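DNA damage response protein Rtt109, putative (Neosartorya fumigata, PDB 5ZB9) probably transfers the acetyl group of acetyl-CoA to lysines of histone H3, acting in an Asf1-dependent way in replication and DNA damage response. Local coordinates at residues I25-A31 and G413-L419; S49-H55 and E77-T83; F74-V78 and I115-L120; A427-L431 and A448-K452. All blocks are in the same frame, centred on the assembly; numbering follows the deposited sequence.

Interactions 1 to 3 all reach the same mixed sheet, while interaction 4 joins two helices stacked against it. Strands 22-35 and 50-61 are neighbours, so interactions 1 and 2, with centres 13 Å apart, touch directly: His27 NE2 lies 2.9 Å from His55 ND1, a probable hydrogen bond. Interaction 3 continues from interaction 2 along strand 71-82, sharing Glu77 and Val78, and sits nearest the coenzyme site: the side chains of Ser116 and Trp168, a CoA-binding residue, are about 4 Å apart, although no CoA is bound here. In interaction 4, Ala427 CB packs 3.6 Å from Ile28 CD1 of interaction 1.

Interaction 1 (I25-A31 and G413-L419); sequences IRHISSA and GRGHAVL
A parallel strand pair within the large mixed sheet sets Ile28 beside Ala417 and Ser29 beside Val418, tying strand 22-35 near the start of the chain to the short strand 417-419, late in the modelled chain. Ser29 carries the pairing with both ends of its backbone: its N donates to Ala417 O at 2.9 Å and its O accepts Leu419 N at 2.7 Å. On the face shared by Ile28, Ala417 and Leu419, the CD1 methyls of Ile28 and Leu419 meet at 4.0 Å, with Val453 of helix 439-457 also packing on Ile28.

Just before the short strand the chain bends over His27. Gly415, with no side chain in the way, lays its CA 3.3 Å above the centre of the His27 ring as a CH-pi contact, while Gly413 O comes to the ring's edge, 3.4 Å from His27 CE1. A water joins His27 ND1 to Arg414 O, and His27 NE2 bonds to His55, so both ring nitrogens are engaged. Ser29 OG, turned between its own N and carbonyl carbon (chi1 72°), takes the N-H of Gly415 at 3.2 Å.

Where the parallel pairing runs out, a side chain replaces the backbone acceptor. The His416 ring, its NE2 bonded to Gln464, stands edge-on to strand 22-35, and its ND1 receives the His27 N-H at 3.0 Å, the donor lying only 6° out of the ring plane.

Interaction 2 (S49-H55 and E77-T83); sequences STFCENH and EVLVYGT
The beta hairpin of strands 50-61 and 71-82 pairs Phe51 with Gly82, Glu53 with Val80 and His55 with Val78, each through two reciprocal backbone hydrogen bonds. In the middle pair Glu53 N reaches Val80 O at 2.8 Å and Val80 N reaches Glu53 O at 2.9 Å, the latter almost straight; the His55 N to Val78 O bond is the most bent, 136° at the hydrogen.

Between these lie the non-hydrogen-bonded pairs Cys52-Tyr81 and Asn54-Leu79, whose side chains share one face of the sheet. Cys52 swings its sulfur anti to the backbone N (chi1 -172°), which sets SG 3.7 Å above the plane of the Tyr81 ring, displaced toward the rim on the CE2 side: a sulfur-aromatic contact. The same SG rests against Leu79 CB at 4.0 Å. In another structure of the protein Cys52 is disulfide-bonded to Cys35; here the bond is absent. Alongside, Asn54 and Leu79 point the same way, with Asn54 OD1 3.3 Å from Leu79 CD2.

On the opposite face the His55 ring comes obliquely to Val80, bringing His55 CD2 within 3.6 Å of Val80 CG2, and it presents its edge to Val78 O. His55 ND1 bonds to His27 on strand 22-35, and the ring of His127 of helix 111-127 meets it nearly at a right angle. This is a regular antiparallel hairpin within the central sheet of the Rtt109 acetyltransferase domain.

Interaction 3 (F74-V78 and I115-L120); sequences FGIEV and ISNAFL
Phe119 is the main bump of this contact, a ring projecting from helix 111-127 toward strand 71-82, where Ile76 and Val78 offer it a seat. With CG anti to its backbone N (chi1 -167°), the ring reaches out from the helix across to the strand and brings its CD2-CE2 side against two methyls: Phe119 CD2 meets Ile76 CG2 at 3.6 Å, and Phe119 CE2 meets Val78 CG2 at the same distance. Both approaches are oblique, and the ring slides past the two aliphatic side chains in the reverse direction, filling the dip between them.

A second bump comes from the strand. Phe74 sends its ring up beside the preceding turn of the helix, into the hollow between Ile115 and Ser116. Its CD2 touches Ile115 CG2 at 4.1 Å, and the far end of the Phe74 ring comes up obliquely to the serine, CZ lying 3.3 Å from Ser116 OG. That hydroxyl is occupied within its own helix, being hydrogen-bonded to Leu112 O, so the ring meets an oxygen already held. At the other end Leu120 tips its CD2 onto Val78 CG2, 4.2 Å away, closing the row.

The segments run at 30° to each other with axes 10.1 Å apart, a helix laid on a sheet in nearly the strand direction. Leu9 and Leu13 of helix 9-16 touch Phe119 and Ile115 respectively, and Trp168 of helix 162-177, which binds CoA, touches Ser116. Leu57 of strand 50-61 extends the floor beside Ile76, while Glu77 turns to the sheet's other side, toward Ser92, Lys93 and Tyr424.

Interaction 4 (A427-L431 and A448-K452); sequences AINFL and AWAEK
Trp449 turns the NE1 edge of its indole to Ala427 and one face to Leu431, and here the two helices fit most closely. The hydrogen bond from Trp449 NE1 to Ala427 O is 2.8 Å long but bent, 145° at the hydrogen. The oxygen lies in the indole plane, yet the N-H arrives from above the carbonyl plane, 42° out of it, and Leu431 N donates to the same oxygen through a weak helical bond. Leu431 covers the indole: its CB presses on Trp449 CD1 at 3.5 Å, and its CD1 hangs over the five-membered ring, 4.1 Å from the centroid.

The pair belongs to an antiparallel helical hairpin, 421-432 and 439-457, whose segments run at 164° with axes 9.9 Å apart. It packs on the central sheet, where Trp449 and Leu431 both reach Ile72 of strand 71-82.

Away from the sheet the fit relaxes. Phe430 is partly exposed and swings out anti to its backbone N, across to the second helix. Its CD2 comes to the indole edge, 3.8 Å from Trp449 CD1, and Phe430 CE2 lies 4.1 Å from Ala448 CB. Over one ring face runs the aliphatic part of Lys452, its CG 4.0 Å from the Phe430 centroid in a CH-pi contact toward the rim. A bend about the CB-CG bond leads the rest of the Lys452 chain, with its ammonium end, away from helix 421-432.

Interaction 1 (I25-A31 and G413-L419)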
loop_
_atom_site.group_PDB
_atom_site.type_symbol
_atom_site.label_atom_id
_atom_site.label_comp_id
_atom_site.label_asym_id
_atom_site.label_seq_id
_atom_site.Cartn_x
_atom_site.Cartn_y
_atom_site.Cartn_z
ATOM N N ILE A 25 -19.445 1.867 -5.724
ATOM C CA ILE A 25 -18.021 2.153 -5.789
ATOM C C ILE A 25 -17.679 3.182 -6.858
ATOM O O ILE A 25 -18.273 3.216 -7.940
ATOM C CB ILE A 25 -17.195 0.871 -6.045
ATOM C CG1 ILE A 25 -17.623 0.201 -7.350
ATOM C CG2 ILE A 25 -17.352 -0.080 -4.894
ATOM C CD1 ILE A 25 -16.680 -0.864 -7.808
ATOM N N ARG A 26 -16.719 4.035 -6.530
ATOM C CA ARG A 26 -16.161 4.958 -7.496
ATOM C C ARG A 26 -14.645 4.852 -7.412
ATOM O O ARG A 26 -14.019 5.190 -6.406
ATOM C CB ARG A 26 -16.648 6.388 -7.244
ATOM C CG ARG A 26 -18.156 6.538 -7.450
ATOM C CD ARG A 26 -18.692 7.932 -7.108
ATOM N NE ARG A 26 -20.111 8.046 -7.441
ATOM C CZ ARG A 26 -21.106 7.780 -6.598
ATOM N NH1 ARG A 26 -20.846 7.395 -5.357
ATOM N NH2 ARG A 26 -22.364 7.901 -6.994
ATOM N N HIS A 27 -14.068 4.332 -8.479
ATOM C CA HIS A 27 -12.647 4.147 -8.581
ATOM C C HIS A 27 -12.110 5.178 -9.569
ATOM O O HIS A 27 -12.423 5.133 -10.755
ATOM C CB HIS A 27 -12.354 2.710 -9.026
ATOM C CG HIS A 27 -10.922 2.451 -9.372
ATOM N ND1 HIS A 27 -10.530 1.373 -10.135
ATOM C CD2 HIS A 27 -9.789 3.126 -9.065
ATOM C CE1 HIS A 27 -9.218 1.395 -10.284
ATOM N NE2 HIS A 27 -8.745 2.451 -9.647
ATOM N N ILE A 28 -11.329 6.135 -9.090
ATOM C CA ILE A 28 -10.748 7.083 -10.019
ATOM C C ILE A 28 -9.244 6.901 -10.007
ATOM O O ILE A 28 -8.667 6.520 -8.997
ATOM C CB ILE A 28 -11.137 8.547 -9.690
ATOM C CG1 ILE A 28 -10.573 8.983 -8.346
ATOM C CG2 ILE A 28 -12.663 8.718 -9.695
ATOM C CD1 ILE A 28 -10.869 10.426 -8.038
ATOM N N SER A 29 -8.614 7.134 -11.149
ATOM C CA SER A 29 -7.173 6.975 -11.242
ATOM C C SER A 29 -6.558 8.050 -12.120
ATOM O O SER A 29 -7.268 8.807 -12.781
ATOM C CB SER A 29 -6.814 5.585 -11.778
ATOM O OG SER A 29 -7.117 5.460 -13.156
ATOM N N SER A 30 -5.234 8.125 -12.108
ATOM C CA SER A 30 -4.521 9.037 -12.992
ATOM C C SER A 30 -3.578 8.222 -13.867
ATOM O O SER A 30 -3.211 7.104 -13.515
ATOM C CB SER A 30 -3.761 10.094 -12.190
ATOM O OG SER A 30 -2.784 9.492 -11.360
ATOM N N ALA A 31 -3.200 8.758 -15.018
ATOM C CA ALA A 31 -2.334 8.002 -15.914
ATOM C C ALA A 31 -0.940 8.028 -15.335
ATOM O O ALA A 31 -0.599 8.967 -14.612
ATOM C CB ALA A 31 -2.355 8.582 -17.317
ATOM N N GLY A 413 -6.160 -1.870 -15.273
ATOM C CA GLY A 413 -6.777 -1.606 -13.987
ATOM C C GLY A 413 -7.071 -0.137 -13.770
ATOM O O GLY A 413 -6.943 0.374 -12.661
ATOM N N ARG A 414 -7.457 0.548 -14.838
ATOM C CA ARG A 414 -7.815 1.953 -14.744
ATOM C C ARG A 414 -9.184 2.097 -14.090
ATOM O O ARG A 414 -10.005 1.178 -14.117
ATOM C CB ARG A 414 -7.790 2.598 -16.126
ATOM C CG ARG A 414 -6.387 2.675 -16.708
ATOM C CD ARG A 414 -6.368 3.305 -18.091
ATOM N NE ARG A 414 -6.699 2.341 -19.134
ATOM C CZ ARG A 414 -7.668 2.507 -20.029
ATOM N NH1 ARG A 414 -8.408 3.610 -20.015
ATOM N NH2 ARG A 414 -7.896 1.570 -20.943
ATOM N N GLY A 415 -9.426 3.241 -13.473
ATOM C CA GLY A 415 -10.685 3.429 -12.780
ATOM C C GLY A 415 -11.863 3.691 -13.700
ATOM O O GLY A 415 -11.725 3.731 -14.919
ATOM N N HIS A 416 -13.032 3.862 -13.095
ATOM C CA HIS A 416 -14.203 4.364 -13.791
ATOM C C HIS A 416 -13.892 5.677 -14.497
ATOM O O HIS A 416 -14.452 5.974 -15.548
ATOM C CB HIS A 416 -15.355 4.545 -12.807
ATOM C CG HIS A 416 -15.756 3.280 -12.123
ATOM N ND1 HIS A 416 -15.528 3.052 -10.783
ATOM C CD2 HIS A 416 -16.357 2.162 -12.596
ATOM C CE1 HIS A 416 -15.978 1.853 -10.459
ATOM N NE2 HIS A 416 -16.486 1.291 -11.540
ATOM N N ALA A 417 -12.990 6.459 -13.911
ATOM C CA ALA A 417 -12.545 7.710 -14.505
ATOM C C ALA A 417 -11.034 7.845 -14.421
ATOM O O ALA A 417 -10.442 7.739 -13.345
ATOM C CB ALA A 417 -13.214 8.891 -13.822
ATOM N N VAL A 418 -10.410 8.066 -15.566
ATOM C CA VAL A 418 -8.998 8.395 -15.603
ATOM C C VAL A 418 -8.853 9.906 -15.681
ATOM O O VAL A 418 -9.213 10.516 -16.681
ATOM C CB VAL A 418 -8.299 7.737 -16.793
ATOM C CG1 VAL A 418 -6.835 8.130 -16.820
ATOM C CG2 VAL A 418 -8.467 6.216 -16.725
ATOM N N LEU A 419 -8.348 10.507 -14.611
ATOM C CA LEU A 419 -8.204 11.951 -14.546
ATOM C C LEU A 419 -6.769 12.380 -14.784
ATOM O O LEU A 419 -5.831 11.610 -14.566
ATOM C CB LEU A 419 -8.671 12.478 -13.193
ATOM C CG LEU A 419 -10.087 12.071 -12.832
ATOM C CD1 LEU A 419 -10.452 12.566 -11.434
ATOM C CD2 LEU A 419 -11.052 12.608 -13.878
HETATM O O HOH W 1 -12.285 0.058 -12.052
#

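Interaction 2 (S49-H55 and E77-T83)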
loop_
_atom_site.group_PDB
_atom_site.type_symbol
_atom_site.label_atom_id
_atom_site.label_comp_id
_atom_site.label_asym_id
_atom_site.label_seq_id
_atom_site.Cartn_x
_atom_site.Cartn_y
_atom_site.Cartn_z
ATOM N N SER A 49 14.646 5.487 -13.360
ATOM C CA SER A 49 13.485 6.080 -13.995
ATOM C C SER A 49 12.215 5.456 -13.421
ATOM O O SER A 49 12.035 4.237 -13.472
ATOM C CB SER A 49 13.542 5.885 -15.509
ATOM O OG SER A 49 12.388 6.439 -16.118
ATOM N N THR A 50 11.339 6.291 -12.877
ATOM C CA THR A 50 10.184 5.798 -12.134
ATOM C C THR A 50 8.900 6.522 -12.534
ATOM O O THR A 50 8.877 7.748 -12.682
ATOM C CB THR A 50 10.409 5.949 -10.603
ATOM O OG1 THR A 50 11.653 5.337 -10.232
ATOM C CG2 THR A 50 9.287 5.298 -9.817
ATOM N N PHE A 51 7.828 5.761 -12.712
ATOM C CA PHE A 51 6.527 6.358 -12.988
ATOM C C PHE A 51 5.561 6.024 -11.865
ATOM O O PHE A 51 5.692 4.987 -11.217
ATOM C CB PHE A 51 5.986 5.872 -14.334
ATOM C CG PHE A 51 6.821 6.307 -15.504
ATOM C CD1 PHE A 51 7.937 5.575 -15.889
ATOM C CD2 PHE A 51 6.501 7.462 -16.211
ATOM C CE1 PHE A 51 8.717 5.982 -16.961
ATOM C CE2 PHE A 51 7.275 7.874 -17.283
ATOM C CZ PHE A 51 8.385 7.131 -17.661
ATOM N N CYS A 52 4.601 6.906 -11.619
ATOM C CA CYS A 52 3.601 6.633 -10.600
ATOM C C CYS A 52 2.192 6.798 -11.142
ATOM O O CYS A 52 1.929 7.667 -11.969
ATOM C CB CYS A 52 3.797 7.536 -9.379
ATOM S SG CYS A 52 2.716 7.090 -7.994
ATOM N N GLU A 53 1.295 5.949 -10.656
ATOM C CA GLU A 53 -0.105 5.960 -11.048
ATOM C C GLU A 53 -0.952 6.029 -9.780
ATOM O O GLU A 53 -0.828 5.172 -8.914
ATOM C CB GLU A 53 -0.430 4.708 -11.880
ATOM C CG GLU A 53 -1.896 4.501 -12.263
ATOM C CD GLU A 53 -2.125 3.191 -13.037
ATOM O OE1 GLU A 53 -1.134 2.493 -13.327
ATOM O OE2 GLU A 53 -3.290 2.856 -13.362
ATOM N N ASN A 54 -1.786 7.059 -9.653
ATOM C CA ASN A 54 -2.661 7.180 -8.489
ATOM C C ASN A 54 -3.964 6.417 -8.654
ATOM O O ASN A 54 -4.556 6.419 -9.730
ATOM C CB ASN A 54 -2.998 8.640 -8.196
ATOM C CG ASN A 54 -1.777 9.487 -7.930
ATOM O OD1 ASN A 54 -0.721 8.985 -7.551
ATOM N ND2 ASN A 54 -1.919 10.789 -8.123
ATOM N N HIS A 55 -4.410 5.774 -7.580
ATOM C CA HIS A 55 -5.712 5.117 -7.544
ATOM C C HIS A 55 -6.452 5.481 -6.277
ATOM O O HIS A 55 -5.880 5.452 -5.188
ATOM C CB HIS A 55 -5.576 3.602 -7.612
ATOM C CG HIS A 55 -5.040 3.100 -8.909
ATOM N ND1 HIS A 55 -5.856 2.756 -9.964
ATOM C CD2 HIS A 55 -3.772 2.869 -9.321
ATOM C CE1 HIS A 55 -5.113 2.338 -10.973
ATOM N NE2 HIS A 55 -3.843 2.395 -10.608
ATOM N N GLU A 77 -6.674 5.131 -0.838
ATOM C CA GLU A 77 -5.805 5.561 -1.924
ATOM C C GLU A 77 -4.621 4.623 -2.039
ATOM O O GLU A 77 -4.000 4.263 -1.042
ATOM C CB GLU A 77 -5.313 6.994 -1.725
ATOM C CG GLU A 77 -4.462 7.494 -2.896
ATOM C CD GLU A 77 -3.982 8.931 -2.729
ATOM O OE1 GLU A 77 -4.306 9.774 -3.595
ATOM O OE2 GLU A 77 -3.267 9.217 -1.744
ATOM N N VAL A 78 -4.317 4.225 -3.267
ATOM C CA VAL A 78 -3.190 3.347 -3.526
ATOM C C VAL A 78 -2.323 3.910 -4.639
ATOM O O VAL A 78 -2.833 4.246 -5.701
ATOM C CB VAL A 78 -3.651 1.951 -3.928
ATOM C CG1 VAL A 78 -2.456 1.050 -4.096
ATOM C CG2 VAL A 78 -4.627 1.386 -2.897
ATOM N N LEU A 79 -1.020 4.019 -4.391
ATOM C CA LEU A 79 -0.087 4.493 -5.404
ATOM C C LEU A 79 0.660 3.324 -6.031
ATOM O O LEU A 79 1.244 2.497 -5.321
ATOM C CB LEU A 79 0.906 5.482 -4.800
ATOM C CG LEU A 79 0.330 6.555 -3.872
ATOM C CD1 LEU A 79 1.463 7.374 -3.259
ATOM C CD2 LEU A 79 -0.657 7.450 -4.608
ATOM N N VAL A 80 0.639 3.245 -7.359
ATOM C CA VAL A 80 1.379 2.204 -8.063
ATOM C C VAL A 80 2.613 2.807 -8.711
ATOM O O VAL A 80 2.506 3.666 -9.580
ATOM C CB VAL A 80 0.525 1.504 -9.144
ATOM C CG1 VAL A 80 1.298 0.346 -9.766
ATOM C CG2 VAL A 80 -0.785 1.008 -8.560
ATOM N N TYR A 81 3.785 2.369 -8.261
ATOM C CA TYR A 81 5.057 2.795 -8.837
ATOM C C TYR A 81 5.586 1.736 -9.791
ATOM O O TYR A 81 5.399 0.542 -9.566
ATOM C CB TYR A 81 6.100 3.056 -7.751
ATOM C CG TYR A 81 5.728 4.110 -6.732
ATOM C CD1 TYR A 81 5.049 3.771 -5.564
ATOM C CD2 TYR A 81 6.078 5.438 -6.920
ATOM C CE1 TYR A 81 4.724 4.729 -4.631
ATOM C CE2 TYR A 81 5.750 6.404 -5.988
ATOM C CZ TYR A 81 5.076 6.046 -4.849
ATOM O OH TYR A 81 4.755 7.012 -3.924
ATOM N N GLY A 82 6.250 2.177 -10.851
ATOM C CA GLY A 82 6.888 1.261 -11.775
ATOM C C GLY A 82 8.293 1.692 -12.144
ATOM O O GLY A 82 8.533 2.850 -12.472
ATOM N N THR A 83 9.229 0.758 -12.046
ATOM C CA THR A 83 10.540 0.892 -12.671
ATOM C C THR A 83 10.709 -0.270 -13.645
ATOM O O THR A 83 9.790 -1.066 -13.838
ATOM C CB THR A 83 11.702 0.874 -11.650
ATOM O OG1 THR A 83 11.730 -0.392 -10.975
ATOM C CG2 THR A 83 11.564 2.000 -10.641
#

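Interaction 3 (F74-V78 and I115-L120)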
loop_
_atom_site.group_PDB
_atom_site.type_symbol
_atom_site.label_atom_id
_atom_site.label_comp_id
_atom_site.label_asym_id
_atom_site.label_seq_id
_atom_site.Cartn_x
_atom_site.Cartn_y
_atom_site.Cartn_z
ATOM N N PHE A 74 -16.090 4.471 3.227
ATOM C CA PHE A 74 -14.698 4.063 3.198
ATOM C C PHE A 74 -13.967 4.679 2.024
ATOM O O PHE A 74 -14.525 4.816 0.943
ATOM C CB PHE A 74 -14.596 2.537 3.138
ATOM C CG PHE A 74 -13.199 2.011 3.310
ATOM C CD1 PHE A 74 -12.538 2.141 4.528
ATOM C CD2 PHE A 74 -12.552 1.365 2.267
ATOM C CE1 PHE A 74 -11.244 1.650 4.698
ATOM C CE2 PHE A 74 -11.265 0.866 2.430
ATOM C CZ PHE A 74 -10.609 1.010 3.647
ATOM N N GLY A 75 -12.716 5.053 2.245
ATOM C CA GLY A 75 -11.888 5.578 1.180
ATOM C C GLY A 75 -10.488 5.001 1.264
ATOM O O GLY A 75 -9.893 4.947 2.346
ATOM N N ILE A 76 -9.954 4.558 0.133
ATOM C CA ILE A 76 -8.598 4.034 0.134
ATOM C C ILE A 76 -7.832 4.519 -1.086
ATOM O O ILE A 76 -8.298 4.384 -2.225
ATOM C CB ILE A 76 -8.589 2.482 0.210
ATOM C CG1 ILE A 76 -7.169 1.947 0.115
ATOM C CG2 ILE A 76 -9.489 1.853 -0.857
ATOM C CD1 ILE A 76 -7.075 0.483 0.436
ATOM N N GLU A 77 -6.674 5.131 -0.838
ATOM C CA GLU A 77 -5.805 5.561 -1.924
ATOM C C GLU A 77 -4.621 4.623 -2.039
ATOM O O GLU A 77 -4.000 4.263 -1.042
ATOM C CB GLU A 77 -5.313 6.994 -1.725
ATOM C CG GLU A 77 -4.462 7.494 -2.896
ATOM C CD GLU A 77 -3.982 8.931 -2.729
ATOM O OE1 GLU A 77 -4.306 9.774 -3.595
ATOM O OE2 GLU A 77 -3.267 9.217 -1.744
ATOM N N VAL A 78 -4.317 4.225 -3.267
ATOM C CA VAL A 78 -3.190 3.347 -3.526
ATOM C C VAL A 78 -2.323 3.910 -4.639
ATOM O O VAL A 78 -2.833 4.246 -5.701
ATOM C CB VAL A 78 -3.651 1.951 -3.928
ATOM C CG1 VAL A 78 -2.456 1.050 -4.096
ATOM C CG2 VAL A 78 -4.627 1.386 -2.897
ATOM N N ILE A 115 -13.132 -5.183 1.420
ATOM C CA ILE A 115 -12.967 -4.191 0.373
ATOM C C ILE A 115 -11.489 -3.910 0.095
ATOM O O ILE A 115 -11.056 -3.963 -1.058
ATOM C CB ILE A 115 -13.693 -2.882 0.735
ATOM C CG1 ILE A 115 -15.205 -3.113 0.772
ATOM C CG2 ILE A 115 -13.352 -1.785 -0.265
ATOM C CD1 ILE A 115 -15.981 -1.930 1.279
ATOM N N SER A 116 -10.721 -3.625 1.147
ATOM C CA SER A 116 -9.290 -3.336 1.018
ATOM C C SER A 116 -8.522 -4.479 0.349
ATOM O O SER A 116 -7.658 -4.249 -0.487
ATOM C CB SER A 116 -8.680 -3.057 2.395
ATOM O OG SER A 116 -9.397 -2.048 3.079
ATOM N N ASN A 117 -8.836 -5.702 0.766
ATOM C CA ASN A 117 -8.304 -6.936 0.199
ATOM C C ASN A 117 -8.611 -7.024 -1.303
ATOM O O ASN A 117 -7.723 -7.257 -2.126
ATOM C CB ASN A 117 -8.911 -8.122 0.974
ATOM C CG ASN A 117 -8.328 -9.476 0.590
ATOM O OD1 ASN A 117 -7.853 -9.691 -0.518
ATOM N ND2 ASN A 117 -8.391 -10.410 1.523
ATOM N N ALA A 118 -9.876 -6.818 -1.652
ATOM C CA ALA A 118 -10.327 -6.923 -3.032
ATOM C C ALA A 118 -9.682 -5.870 -3.920
ATOM O O ALA A 118 -9.257 -6.173 -5.029
ATOM C CB ALA A 118 -11.848 -6.811 -3.097
ATOM N N PHE A 119 -9.615 -4.635 -3.432
ATOM C CA PHE A 119 -8.997 -3.540 -4.184
ATOM C C PHE A 119 -7.504 -3.798 -4.446
ATOM O O PHE A 119 -7.035 -3.658 -5.577
ATOM C CB PHE A 119 -9.196 -2.209 -3.445
ATOM C CG PHE A 119 -8.878 -0.990 -4.273
ATOM C CD1 PHE A 119 -9.319 -0.886 -5.584
ATOM C CD2 PHE A 119 -8.152 0.063 -3.729
ATOM C CE1 PHE A 119 -9.028 0.247 -6.345
ATOM C CE2 PHE A 119 -7.856 1.191 -4.477
ATOM C CZ PHE A 119 -8.293 1.284 -5.788
ATOM N N LEU A 120 -6.764 -4.186 -3.411
ATOM C CA LEU A 120 -5.350 -4.532 -3.572
ATOM C C LEU A 120 -5.165 -5.729 -4.509
ATOM O O LEU A 120 -4.330 -5.687 -5.411
ATOM C CB LEU A 120 -4.714 -4.823 -2.214
ATOM C CG LEU A 120 -4.549 -3.611 -1.287
ATOM C CD1 LEU A 120 -3.981 -4.009 0.061
ATOM C CD2 LEU A 120 -3.653 -2.571 -1.944
#

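Interaction 4 (A427-L431 and A448-K452)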
loop_
_atom_site.group_PDB
_atom_site.type_symbol
_atom_site.label_atom_id
_atom_site.label_comp_id
_atom_site.label_asym_id
_atom_site.label_seq_id
_atom_site.Cartn_x
_atom_site.Cartn_y
_atom_site.Cartn_z
ATOM N N ALA A 427 -9.962 16.208 -7.179
ATOM C CA ALA A 427 -10.980 15.276 -6.706
ATOM C C ALA A 427 -10.739 14.909 -5.247
ATOM O O ALA A 427 -11.680 14.868 -4.453
ATOM C CB ALA A 427 -11.010 14.021 -7.578
ATOM N N ILE A 428 -9.482 14.647 -4.895
ATOM C CA ILE A 428 -9.144 14.285 -3.514
ATOM C C ILE A 428 -9.273 15.489 -2.578
ATOM O O ILE A 428 -9.844 15.383 -1.493
ATOM C CB ILE A 428 -7.712 13.701 -3.392
ATOM C CG1 ILE A 428 -7.527 12.509 -4.338
ATOM C CG2 ILE A 428 -7.425 13.285 -1.959
ATOM C CD1 ILE A 428 -8.597 11.447 -4.202
ATOM N N ASN A 429 -8.756 16.637 -3.005
ATOM C CA ASN A 429 -8.844 17.839 -2.187
ATOM C C ASN A 429 -10.278 18.268 -1.936
ATOM O O ASN A 429 -10.607 18.699 -0.834
ATOM C CB ASN A 429 -8.074 18.978 -2.831
ATOM C CG ASN A 429 -6.589 18.771 -2.760
ATOM O OD1 ASN A 429 -6.086 18.126 -1.838
ATOM N ND2 ASN A 429 -5.870 19.305 -3.737
ATOM N N PHE A 430 -11.132 18.149 -2.951
ATOM C CA PHE A 430 -12.544 18.475 -2.787
ATOM C C PHE A 430 -13.151 17.626 -1.676
ATOM O O PHE A 430 -13.892 18.124 -0.830
ATOM C CB PHE A 430 -13.313 18.260 -4.094
ATOM C CG PHE A 430 -14.752 18.699 -4.031
ATOM C CD1 PHE A 430 -15.117 19.987 -4.408
ATOM C CD2 PHE A 430 -15.740 17.828 -3.594
ATOM C CE1 PHE A 430 -16.436 20.394 -4.348
ATOM C CE2 PHE A 430 -17.067 18.233 -3.522
ATOM C CZ PHE A 430 -17.415 19.517 -3.902
ATOM N N LEU A 431 -12.824 16.340 -1.686
ATOM C CA LEU A 431 -13.346 15.406 -0.704
ATOM C C LEU A 431 -12.886 15.781 0.698
ATOM O O LEU A 431 -13.657 15.733 1.654
ATOM C CB LEU A 431 -12.908 13.979 -1.048
ATOM C CG LEU A 431 -13.420 12.848 -0.151
ATOM C CD1 LEU A 431 -14.947 12.876 -0.041
ATOM C CD2 LEU A 431 -12.934 11.495 -0.668
ATOM N N ALA A 448 -22.158 15.686 -3.137
ATOM C CA ALA A 448 -21.347 16.768 -3.676
ATOM C C ALA A 448 -20.078 16.249 -4.345
ATOM O O ALA A 448 -19.746 16.664 -5.456
ATOM C CB ALA A 448 -20.998 17.764 -2.571
ATOM N N TRP A 449 -19.366 15.347 -3.671
ATOM C CA TRP A 449 -18.131 14.798 -4.231
ATOM C C TRP A 449 -18.414 13.954 -5.483
ATOM O O TRP A 449 -17.646 13.982 -6.444
ATOM C CB TRP A 449 -17.382 13.963 -3.186
ATOM C CG TRP A 449 -16.072 13.407 -3.703
ATOM C CD1 TRP A 449 -14.898 14.086 -3.871
ATOM C CD2 TRP A 449 -15.814 12.061 -4.122
ATOM N NE1 TRP A 449 -13.930 13.250 -4.373
ATOM C CE2 TRP A 449 -14.466 12.000 -4.533
ATOM C CE3 TRP A 449 -16.594 10.902 -4.188
ATOM C CZ2 TRP A 449 -13.880 10.824 -5.007
ATOM C CZ3 TRP A 449 -16.011 9.734 -4.665
ATOM C CH2 TRP A 449 -14.668 9.706 -5.067
ATOM N N ALA A 450 -19.521 13.213 -5.464
ATOM C CA ALA A 450 -19.886 12.347 -6.578
ATOM C C ALA A 450 -20.127 13.166 -7.836
ATOM O O ALA A 450 -19.736 12.770 -8.937
ATOM C CB ALA A 450 -21.120 11.520 -6.234
ATOM N N GLU A 451 -20.764 14.319 -7.661
ATOM C CA GLU A 451 -21.029 15.219 -8.777
ATOM C C GLU A 451 -19.751 15.872 -9.279
ATOM O O GLU A 451 -19.557 16.019 -10.487
ATOM C CB GLU A 451 -22.043 16.279 -8.367
ATOM C CG GLU A 451 -23.436 15.727 -8.165
ATOM C CD GLU A 451 -24.371 16.734 -7.531
ATOM O OE1 GLU A 451 -23.879 17.784 -7.065
ATOM O OE2 GLU A 451 -25.595 16.476 -7.498
ATOM N N LYS A 452 -18.885 16.263 -8.348
ATOM C CA LYS A 452 -17.597 16.858 -8.689
ATOM C C LYS A 452 -16.750 15.901 -9.515
ATOM O O LYS A 452 -16.115 16.297 -10.499
ATOM C CB LYS A 452 -16.844 17.250 -7.421
ATOM C CG LYS A 452 -15.467 17.817 -7.679
ATOM C CD LYS A 452 -15.555 19.160 -8.359
ATOM C CE LYS A 452 -14.173 19.702 -8.668
ATOM N NZ LYS A 452 -14.250 20.912 -9.538
#